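Local coordinates for carbon monoxide dehydrogenase (Thermococcus sp. AM4, PDB 6T7J), which catalyses the oxidation of carbon monoxide to carbon dioxide, a reaction carried out in this enzyme family at a nickel-iron-sulfur cluster, at residues Q287-A290 and K291-A295. Residues are numbered along the deposited sequence; the frame is centred on the assembly and turned at random.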
ATOM      1  N   GLN A 287      -6.638   2.164  43.144  1.00 56.65           N
ATOM      2  CA  GLN A 287      -7.633   2.952  43.866  1.00 59.09           C
ATOM      3  C   GLN A 287      -7.023   3.585  45.111  1.00 61.18           C
ATOM      4  O   GLN A 287      -7.181   4.789  45.355  1.00 59.04           O
ATOM      5  CB  GLN A 287      -8.834   2.081  44.233  1.00 55.91           C
ATOM      6  CG  GLN A 287      -9.541   1.446  43.044  1.00 59.39           C
ATOM      7  CD  GLN A 287     -10.133   2.469  42.091  1.00 59.54           C
ATOM      8  OE1 GLN A 287     -10.664   3.495  42.515  1.00 57.85           O
ATOM      9  NE2 GLN A 287     -10.045   2.189  40.796  1.00 61.73           N
ATOM     10  N   LYS A 288      -6.296   2.798  45.906  1.00 61.68           N
ATOM     11  CA  LYS A 288      -5.689   3.383  47.096  1.00 65.39           C
ATOM     12  C   LYS A 288      -4.486   4.257  46.746  1.00 65.08           C
ATOM     13  O   LYS A 288      -4.192   5.208  47.476  1.00 67.69           O
ATOM     14  CB  LYS A 288      -5.297   2.294  48.092  1.00 69.93           C
ATOM     15  CG  LYS A 288      -4.609   1.121  47.446  1.00 80.43           C
ATOM     16  CD  LYS A 288      -4.879  -0.193  48.127  1.00 85.28           C
ATOM     17  CE  LYS A 288      -4.468  -0.185  49.572  1.00 78.08           C
ATOM     18  NZ  LYS A 288      -3.990  -1.514  50.051  1.00 83.13           N
ATOM     19  N   PHE A 289      -3.794   3.976  45.636  1.00 61.80           N
ATOM     20  CA  PHE A 289      -2.757   4.900  45.172  1.00 57.70           C
ATOM     21  C   PHE A 289      -3.349   6.275  44.876  1.00 58.76           C
ATOM     22  O   PHE A 289      -2.822   7.309  45.313  1.00 62.93           O
ATOM     23  CB  PHE A 289      -2.060   4.329  43.934  1.00 56.43           C
ATOM     24  CG  PHE A 289      -0.695   4.913  43.673  1.00 57.81           C
ATOM     25  CD1 PHE A 289       0.236   5.023  44.694  1.00 56.17           C
ATOM     26  CD2 PHE A 289      -0.341   5.343  42.402  1.00 53.12           C
ATOM     27  CE1 PHE A 289       1.493   5.556  44.453  1.00 49.64           C
ATOM     28  CE2 PHE A 289       0.912   5.878  42.157  1.00 52.17           C
ATOM     29  CZ  PHE A 289       1.830   5.982  43.184  1.00 47.92           C
ATOM     30  N   ALA A 290      -4.467   6.300  44.144  1.00 62.27           N
ATOM     31  CA  ALA A 290      -5.132   7.563  43.838  1.00 61.99           C
ATOM     32  C   ALA A 290      -5.651   8.235  45.095  1.00 64.11           C
ATOM     33  O   ALA A 290      -5.650   9.471  45.189  1.00 65.98           O
ATOM     34  CB  ALA A 290      -6.275   7.333  42.852  1.00 54.72           C
ATOM     35  N   LYS A 291      -6.119   7.461  46.077  1.00 64.42           N
ATOM     36  CA  LYS A 291      -6.497   8.083  47.334  1.00 62.91           C
ATOM     37  C   LYS A 291      -5.278   8.729  48.009  1.00 62.80           C
ATOM     38  O   LYS A 291      -5.359   9.854  48.492  1.00 62.55           O
ATOM     39  CB  LYS A 291      -7.184   7.076  48.254  1.00 66.86           C
ATOM     40  CG  LYS A 291      -8.435   6.464  47.633  1.00 69.03           C
ATOM     41  CD  LYS A 291      -9.441   6.041  48.679  1.00 71.20           C
ATOM     42  CE  LYS A 291      -9.165   4.649  49.180  1.00 73.32           C
ATOM     43  NZ  LYS A 291      -9.186   4.644  50.668  1.00 75.99           N
ATOM     44  N   LYS A 292      -4.138   8.032  47.986  1.00 65.30           N
ATOM     45  CA  LYS A 292      -2.911   8.635  48.516  1.00 69.57           C
ATOM     46  C   LYS A 292      -2.565   9.925  47.789  1.00 69.31           C
ATOM     47  O   LYS A 292      -1.989  10.839  48.394  1.00 69.82           O
ATOM     48  CB  LYS A 292      -1.746   7.648  48.417  1.00 60.96           C
ATOM     49  CG  LYS A 292      -1.636   6.695  49.594  1.00 66.96           C
ATOM     50  CD  LYS A 292      -0.583   5.629  49.340  1.00 72.31           C
ATOM     51  CE  LYS A 292      -0.810   4.411  50.220  1.00 69.16           C
ATOM     52  NZ  LYS A 292      -2.179   3.849  50.046  1.00 62.25           N
ATOM     53  N   TYR A 293      -2.904  10.032  46.507  1.00 66.30           N
ATOM     54  CA  TYR A 293      -2.614  11.246  45.754  1.00 65.82           C
ATOM     55  C   TYR A 293      -3.737  12.279  45.810  1.00 66.28           C
ATOM     56  O   TYR A 293      -3.672  13.285  45.096  1.00 70.19           O
ATOM     57  CB  TYR A 293      -2.280  10.902  44.301  1.00 63.97           C
ATOM     58  CG  TYR A 293      -0.802  10.689  44.097  1.00 57.94           C
ATOM     59  CD1 TYR A 293       0.048  11.763  43.871  1.00 61.54           C
ATOM     60  CD2 TYR A 293      -0.249   9.420  44.169  1.00 60.01           C
ATOM     61  CE1 TYR A 293       1.406  11.575  43.702  1.00 61.52           C
ATOM     62  CE2 TYR A 293       1.106   9.221  44.001  1.00 58.08           C
ATOM     63  CZ  TYR A 293       1.929  10.301  43.770  1.00 63.48           C
ATOM     64  OH  TYR A 293       3.280  10.105  43.603  1.00 66.33           O
ATOM     65  N   GLY A 294      -4.752  12.061  46.639  1.00 66.67           N
ATOM     66  CA  GLY A 294      -5.783  13.053  46.861  1.00 57.42           C
ATOM     67  C   GLY A 294      -7.049  12.908  46.045  1.00 56.69           C
ATOM     68  O   GLY A 294      -7.815  13.873  45.960  1.00 61.21           O
ATOM     69  N   ALA A 295      -7.297  11.745  45.450  1.00 61.12           N
ATOM     70  CA  ALA A 295      -8.498  11.510  44.664  1.00 61.70           C
ATOM     71  C   ALA A 295      -9.351  10.435  45.323  1.00 60.92           C
ATOM     72  O   ALA A 295      -8.891   9.689  46.190  1.00 56.85           O
ATOM     73  CB  ALA A 295      -8.154  11.095  43.226  1.00 58.42           C
TER
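With CG of Phe289 anti to the backbone N (chi1 -159°) and the Tyr293 side chain lying alongside it, the two rings come side by side one helical turn apart, pointing the same way. They form a T-shaped pair: the CD2-CE2 edge of Tyr293 is directed at one face of Phe289, with the planes at 75° and the centroids 5.1 Å apart. Tyr293 CE2 lies 3.4 Å from Phe289 CZ. In the plane of the tyrosine ring, the carbonyl oxygen of Phe289 lies 3.5 Å from CD2, so the same edge runs past both backbone and ring of one residue. Arg390, Ile393 and Glu394 of helix 381-395 touch Phe289, and Glu394 and Pro397 touch Tyr293. Replacing Tyr293 with an alanine would probably deprive the Phe289 face of its aromatic edge and open a gap beside Pro397.

The pair sits where helix 284-292 ends in a Schellman motif. Tyr293 N bonds to Phe289 O, while Ala295 N reaches back to Ala290 O (2.8 Å) in a nearly straight bond, and Gly294 N bonds to Lys291 O (2.9 Å). Gly294 supplies the positive phi of 96°, at which a side chain would jam against the preceding carbonyl. The reversal brings the methyl groups of Ala290 and Ala295 to 4.2 Å, and both touch Val262 of strand 261-268. Backbone bonds thus engage the carbonyls of Phe289, Ala290 and Lys291, while apolar and aromatic packing fixes the helix end against the parallel sheet and helix 381-395 as the chain turns toward strand 297-303.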